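Local coordinates for protein acetylxylan esterase A (Aspergillus awamori, PDB 5X6S) that removes acetyl side groups from the backbone of acetylated xylan as a secreted serine esterase of carbohydrate esterase family 1, an alpha/beta-hydrolase, at residues A182-S185 with G186-G189; G11-P14 with T15-G18; Y206-N209 with Y210-C214. All blocks are in the same frame, centred on the assembly; numbering follows the deposited sequence.

Interaction 1: A182-S185 with G186-G189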
loop_
_atom_site.group_PDB
_atom_site.type_symbol
_atom_site.label_atom_id
_atom_site.label_comp_id
_atom_site.label_asym_id
_atom_site.label_seq_id
_atom_site.Cartn_x
_atom_site.Cartn_y
_atom_site.Cartn_z
ATOM N N ALA A 182 8.176 16.697 0.229
ATOM C CA ALA A 182 9.098 16.817 1.337
ATOM C C ALA A 182 8.555 16.146 2.631
ATOM O O ALA A 182 9.308 15.831 3.560
ATOM C CB ALA A 182 9.389 18.279 1.596
ATOM N N MET A 183 7.226 15.942 2.671
ATOM C CA MET A 183 6.596 15.300 3.831
ATOM C C MET A 183 6.926 13.798 3.886
ATOM O O MET A 183 6.795 13.178 4.939
ATOM C CB MET A 183 5.094 15.520 3.794
ATOM C CG MET A 183 4.761 17.006 3.772
ATOM S SD MET A 183 3.075 17.383 4.243
ATOM C CE MET A 183 3.186 19.153 4.161
ATOM N N TYR A 184 7.245 13.194 2.753
ATOM C CA TYR A 184 7.864 11.887 2.741
ATOM C C TYR A 184 8.971 11.908 1.684
ATOM O O TYR A 184 8.778 11.381 0.575
ATOM C CB TYR A 184 6.831 10.762 2.459
ATOM C CG TYR A 184 7.323 9.353 2.647
ATOM C CD1 TYR A 184 8.662 9.067 2.894
ATOM C CD2 TYR A 184 6.428 8.263 2.592
ATOM C CE1 TYR A 184 9.091 7.771 3.070
ATOM C CE2 TYR A 184 6.863 6.968 2.735
ATOM C CZ TYR A 184 8.193 6.706 2.961
ATOM O OH TYR A 184 8.645 5.400 3.080
ATOM N N SER A 185 10.132 12.487 2.001
ATOM C CA SER A 185 11.120 12.656 0.909
ATOM C C SER A 185 11.636 11.349 0.353
ATOM O O SER A 185 11.890 10.376 1.099
ATOM C CB SER A 185 12.276 13.636 1.190
ATOM O OG SER A 185 13.027 13.222 2.264
ATOM N N GLY A 186 11.726 11.316 -0.965
ATOM C CA GLY A 186 12.221 10.141 -1.658
ATOM C C GLY A 186 11.171 9.108 -1.989
ATOM O O GLY A 186 11.427 8.168 -2.731
ATOM N N TYR A 187 9.957 9.280 -1.452
ATOM C CA TYR A 187 8.899 8.326 -1.703
ATOM C C TYR A 187 8.464 8.387 -3.131
ATOM O O TYR A 187 8.162 9.456 -3.608
ATOM C CB TYR A 187 7.648 8.627 -0.850
ATOM C CG TYR A 187 6.532 7.639 -1.057
ATOM C CD1 TYR A 187 6.636 6.343 -0.547
ATOM C CD2 TYR A 187 5.362 7.994 -1.701
ATOM C CE1 TYR A 187 5.617 5.428 -0.678
ATOM C CE2 TYR A 187 4.317 7.049 -1.873
ATOM C CZ TYR A 187 4.445 5.774 -1.335
ATOM O OH TYR A 187 3.453 4.815 -1.462
ATOM N N SER A 188 8.351 7.240 -3.780
ATOM C CA SER A 188 7.803 7.269 -5.160
ATOM C C SER A 188 6.848 6.089 -5.428
ATOM O O SER A 188 6.778 5.551 -6.550
ATOM C CB SER A 188 8.940 7.335 -6.209
ATOM O OG SER A 188 9.820 6.250 -5.993
ATOM N N GLY A 189 6.096 5.679 -4.405
ATOM C CA GLY A 189 5.129 4.642 -4.603
ATOM C C GLY A 189 3.702 5.206 -4.762
ATOM O O GLY A 189 3.489 6.378 -5.054
#
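Tyr-184 and Tyr-187 flank a type II beta turn, in the surface loop that leads from helix 173-182 to strand 193-199. The turn is closed by Tyr-187 N, which donates to Tyr-184 O at 3.1 Å with an N-H...O angle of 160°. Gly-186 takes the third position with a positive phi of 88°, as is usual in type II turns. Tyr-187 runs outward across the Tyr-184 ring: its CB sits over one face, 3.7 Å from the centroid and close to the ring normal, a CH-pi contact; the same CB also lies against Tyr-184 O. CG comes next to CD2 of Tyr-184, and CD1 is the point of tightest packing, 3.3 Å from Tyr-184 CE2. Beyond it the rings part: their planes are 21° from parallel but slid apart, so overlap is slight. Both CG atoms stand anti to their own backbone N, which sets Tyr-187 CB against the face of the Tyr-184 ring. At the tips, Tyr-184 OH is hydrogen-bonded to Ser-111 of the second subunit, whereas Tyr-187 OH turns back to Ser-190 O. Gly-189 N lies 3.3 Å above the Tyr-187 ring plane, over its centre.

Interaction 2: G11-P14 with T15-G18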
loop_
_atom_site.group_PDB
_atom_site.type_symbol
_atom_site.label_atom_id
_atom_site.label_comp_id
_atom_site.label_asym_id
_atom_site.label_seq_id
_atom_site.Cartn_x
_atom_site.Cartn_y
_atom_site.Cartn_z
ATOM N N GLY A 11 -0.939 1.461 18.989
ATOM C CA GLY A 11 0.403 1.726 18.545
ATOM C C GLY A 11 0.891 3.056 19.049
ATOM O O GLY A 11 0.225 3.683 19.868
ATOM N N ASP A 12 2.040 3.507 18.564
ATOM C CA ASP A 12 2.666 4.719 19.086
ATOM C C ASP A 12 1.723 5.942 18.951
ATOM O O ASP A 12 1.129 6.177 17.899
ATOM C CB ASP A 12 3.971 5.014 18.405
ATOM C CG ASP A 12 5.068 3.992 18.780
ATOM O OD1 ASP A 12 4.868 3.261 19.793
ATOM O OD2 ASP A 12 6.102 3.943 18.070
ATOM N N ASN A 13 1.586 6.694 20.051
ATOM C CA ASN A 13 0.599 7.759 20.086
ATOM C C ASN A 13 1.024 8.858 21.054
ATOM O O ASN A 13 0.273 9.199 21.931
ATOM C CB ASN A 13 -0.784 7.169 20.411
ATOM C CG ASN A 13 -1.907 8.209 20.400
ATOM O OD1 ASN A 13 -1.838 9.219 19.677
ATOM N ND2 ASN A 13 -2.944 7.974 21.198
ATOM N N PRO A 14 2.231 9.427 20.844
ATOM C CA PRO A 14 2.751 10.386 21.839
ATOM C C PRO A 14 1.894 11.658 21.986
ATOM O O PRO A 14 1.854 12.225 23.073
ATOM C CB PRO A 14 4.181 10.660 21.341
ATOM C CG PRO A 14 4.152 10.404 19.895
ATOM C CD PRO A 14 3.191 9.222 19.731
ATOM N N THR A 15 1.121 12.034 20.957
ATOM C CA THR A 15 0.266 13.196 21.069
ATOM C C THR A 15 -1.121 12.851 21.565
ATOM O O THR A 15 -1.996 13.709 21.649
ATOM C CB THR A 15 0.190 14.012 19.748
ATOM O OG1 THR A 15 -0.493 13.274 18.723
ATOM C CG2 THR A 15 1.589 14.483 19.299
ATOM N N ASN A 16 -1.345 11.600 21.947
ATOM C CA ASN A 16 -2.570 11.223 22.623
ATOM C C ASN A 16 -3.885 11.471 21.871
ATOM O O ASN A 16 -4.932 11.819 22.451
ATOM C CB ASN A 16 -2.607 11.837 24.021
ATOM C CG ASN A 16 -3.418 11.005 24.972
ATOM O OD1 ASN A 16 -3.402 9.743 24.923
ATOM N ND2 ASN A 16 -4.110 11.684 25.889
ATOM N N VAL A 17 -3.834 11.246 20.555
ATOM C CA VAL A 17 -5.038 11.298 19.737
ATOM C C VAL A 17 -6.008 10.176 20.179
ATOM O O VAL A 17 -5.549 9.054 20.448
ATOM C CB VAL A 17 -4.668 11.154 18.233
ATOM C CG1 VAL A 17 -5.860 11.356 17.338
ATOM C CG2 VAL A 17 -3.546 12.108 17.879
ATOM N N GLY A 18 -7.320 10.443 20.220
ATOM C CA GLY A 18 -8.305 9.364 20.490
ATOM C C GLY A 18 -8.645 8.548 19.246
ATOM O O GLY A 18 -8.603 9.076 18.137
HETATM O O HOH W 1 -0.577 8.198 24.511
#
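Asn-13 reaches across to Val-17 with its side-chain amide, bridging a type I beta turn that runs from Asn-13 to Asn-16, just ahead of strand 18-23 in this alpha/beta-hydrolase. The amide lies alongside the Val-17 backbone and uses both of its polar atoms there. OD1 accepts from Val-17 N at 3.0 Å, with the donor in the carbonyl plane and on a lone pair, though the bond is bent (N-H...O 135°). ND2 gives a hydrogen to Val-17 O at 2.9 Å; it too meets its acceptor on a lone pair, while that oxygen stands 24° out of the Asn-13 amide plane. The group is therefore slightly twisted against the backbone it pairs with, and the two bonds together fix which way round the amide is. CG is anti to the backbone N (chi1 -177°), which puts the amide on the same side as the Asn-13 carbonyl, facing Val-17.

That carbonyl closes the turn: Asn-16 N donates to Asn-13 O at 2.9 Å, coming from above the carbonyl plane. The Asn-16 side chain starts off away from 11-14, and a water links its OD1 to Asn-13 O, donating to both. Helix 91-106 backs the turn, Ser-94 hydrogen-bonding to Asn-13 OD1 and Asn-91 to Thr-15 OG1. Val-17 is buried against that helix, packing on Met-98, and its CB also rests 3.7 Å from Asn-13 OD1.

Interaction 3: Y206-N209 with Y210-C214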
loop_
_atom_site.group_PDB
_atom_site.type_symbol
_atom_site.label_atom_id
_atom_site.label_comp_id
_atom_site.label_asym_id
_atom_site.label_seq_id
_atom_site.Cartn_x
_atom_site.Cartn_y
_atom_site.Cartn_z
ATOM N N TYR A 206 -10.745 30.412 2.681
ATOM C CA TYR A 206 -11.074 31.120 1.449
ATOM C C TYR A 206 -10.846 30.260 0.222
ATOM O O TYR A 206 -9.933 29.419 0.184
ATOM C CB TYR A 206 -10.375 32.510 1.390
ATOM C CG TYR A 206 -11.137 33.565 2.183
ATOM C CD1 TYR A 206 -11.057 33.623 3.574
ATOM C CD2 TYR A 206 -11.985 34.476 1.529
ATOM C CE1 TYR A 206 -11.784 34.564 4.315
ATOM C CE2 TYR A 206 -12.708 35.422 2.241
ATOM C CZ TYR A 206 -12.608 35.449 3.644
ATOM O OH TYR A 206 -13.322 36.370 4.369
ATOM N N PRO A 207 -11.691 30.451 -0.818
ATOM C CA PRO A 207 -11.715 29.538 -1.951
ATOM C C PRO A 207 -10.422 29.456 -2.760
ATOM O O PRO A 207 -10.273 28.545 -3.592
ATOM C CB PRO A 207 -12.878 30.079 -2.837
ATOM C CG PRO A 207 -13.284 31.364 -2.255
ATOM C CD PRO A 207 -12.720 31.512 -0.889
ATOM N N GLN A 208 -9.512 30.410 -2.569
ATOM C CA GLN A 208 -8.184 30.320 -3.202
ATOM C C GLN A 208 -7.509 28.962 -2.852
ATOM O O GLN A 208 -6.859 28.314 -3.720
ATOM C CB GLN A 208 -7.250 31.488 -2.780
ATOM C CG GLN A 208 -5.914 31.450 -3.545
ATOM C CD GLN A 208 -6.110 31.686 -5.007
ATOM O OE1 GLN A 208 -6.872 32.574 -5.380
ATOM N NE2 GLN A 208 -5.471 30.914 -5.836
ATOM N N ASN A 209 -7.734 28.544 -1.603
ATOM C CA ASN A 209 -7.255 27.273 -1.095
ATOM C C ASN A 209 -7.731 26.096 -1.873
ATOM O O ASN A 209 -7.037 25.091 -1.963
ATOM C CB ASN A 209 -7.614 27.123 0.378
ATOM C CG ASN A 209 -6.861 28.083 1.245
ATOM O OD1 ASN A 209 -5.618 28.089 1.251
ATOM N ND2 ASN A 209 -7.594 28.864 2.031
ATOM N N TYR A 210 -8.904 26.184 -2.505
ATOM C CA TYR A 210 -9.286 25.130 -3.408
ATOM C C TYR A 210 -8.310 25.046 -4.540
ATOM O O TYR A 210 -7.881 23.959 -4.949
ATOM C CB TYR A 210 -10.721 25.360 -3.958
ATOM C CG TYR A 210 -11.110 24.500 -5.128
ATOM C CD1 TYR A 210 -11.544 23.194 -4.954
ATOM C CD2 TYR A 210 -11.107 25.011 -6.431
ATOM C CE1 TYR A 210 -11.898 22.415 -6.017
ATOM C CE2 TYR A 210 -11.486 24.241 -7.506
ATOM C CZ TYR A 210 -11.878 22.945 -7.309
ATOM O OH TYR A 210 -12.256 22.147 -8.382
ATOM N N TYR A 211 -7.968 26.196 -5.111
ATOM C CA TYR A 211 -7.104 26.168 -6.304
ATOM C C TYR A 211 -5.684 25.762 -5.923
ATOM O O TYR A 211 -5.040 25.040 -6.656
ATOM C CB TYR A 211 -7.136 27.535 -7.023
ATOM C CG TYR A 211 -8.534 27.813 -7.566
ATOM C CD1 TYR A 211 -9.011 27.161 -8.685
ATOM C CD2 TYR A 211 -9.407 28.654 -6.863
ATOM C CE1 TYR A 211 -10.313 27.418 -9.161
ATOM C CE2 TYR A 211 -10.696 28.877 -7.312
ATOM C CZ TYR A 211 -11.141 28.248 -8.447
ATOM O OH TYR A 211 -12.437 28.458 -8.880
ATOM N N GLU A 212 -5.230 26.230 -4.768
ATOM C CA GLU A 212 -3.881 25.859 -4.242
ATOM C C GLU A 212 -3.764 24.359 -4.006
ATOM O O GLU A 212 -2.750 23.769 -4.257
ATOM C CB GLU A 212 -3.577 26.627 -2.983
ATOM C CG GLU A 212 -3.524 28.140 -3.210
ATOM C CD GLU A 212 -2.676 28.507 -4.446
ATOM O OE1 GLU A 212 -1.430 28.313 -4.422
ATOM O OE2 GLU A 212 -3.277 28.960 -5.449
ATOM N N THR A 213 -4.842 23.737 -3.565
ATOM C CA THR A 213 -4.869 22.276 -3.356
ATOM C C THR A 213 -4.860 21.507 -4.663
ATOM O O THR A 213 -4.168 20.485 -4.799
ATOM C CB THR A 213 -6.097 21.869 -2.485
ATOM O OG1 THR A 213 -6.071 22.575 -1.224
ATOM C CG2 THR A 213 -6.100 20.389 -2.243
ATOM N N CYS A 214 -5.646 21.962 -5.650
ATOM C CA CYS A 214 -5.673 21.306 -6.932
ATOM C C CYS A 214 -4.320 21.449 -7.641
ATOM O O CYS A 214 -3.856 20.500 -8.268
ATOM C CB CYS A 214 -6.809 21.891 -7.783
ATOM S SG CYS A 214 -8.478 21.357 -7.226
#
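Pro-207 O accepts from Tyr-210 N and Gln-208 O from Glu-212 N as the chain winds into the first turns of helix 208-221, which packs against strand 193-199 of the alpha/beta-hydrolase sheet. The Glu-212 N-H runs in the plane of the Gln-208 carbonyl, 2.8 Å from its oxygen. Above this i to i+4 bond the same two residues pair again. Gln-208 NE2 donates to Glu-212 OE2 at 3.0 Å, nearly within its own amide plane but on the anti side of the carboxylate and tilted out of its plane, and the two flat groups are turned 46° apart. Both chains bend at chi2 (65° and -47°), which curls their ends together. Glu-212 OE2 also forms a salt bridge with Lys-215, and OE1 accepts from Trp-176 and from Thr-171 N, so the carboxylate is gripped at both oxygens, and Lys-215 would be expected to favour its charged form. Asn-209 ND2 is bonded to Cys-164 O and only weakly to Tyr-206 O. Farther on, the Tyr-211 ring has Tyr-210 CD2 over its centre, 3.6 Å above the plane. Thr-213 turns back on Asn-209 O with two donors, N at 3.0 Å and OG1 at 2.8 Å, which approach from opposite faces of that carbonyl's plane.

Overall arrangement
Interactions 1 and 2 are surface turns in different loops, their centres 23 Å apart; interaction 3 is partly buried, and its centre lies 30 Å from that of interaction 2, across the middle of the chain. None touches another. Both turns are closed by the same kind of backbone bond, N-H of the fourth residue to C=O of the first, yet 182-189 relies on aromatic packing, with a hydrogen bond from one tyrosine to the second subunit, while 11-18 uses an amide, a water and helix 91-106. In 206-214 regular helical bonds dominate, supplemented by an amide-carboxylate pair and a threonine hydroxyl. Interactions 1 and 3 flank strand 193-199 along the chain; interaction 2 leads into strand 18-23.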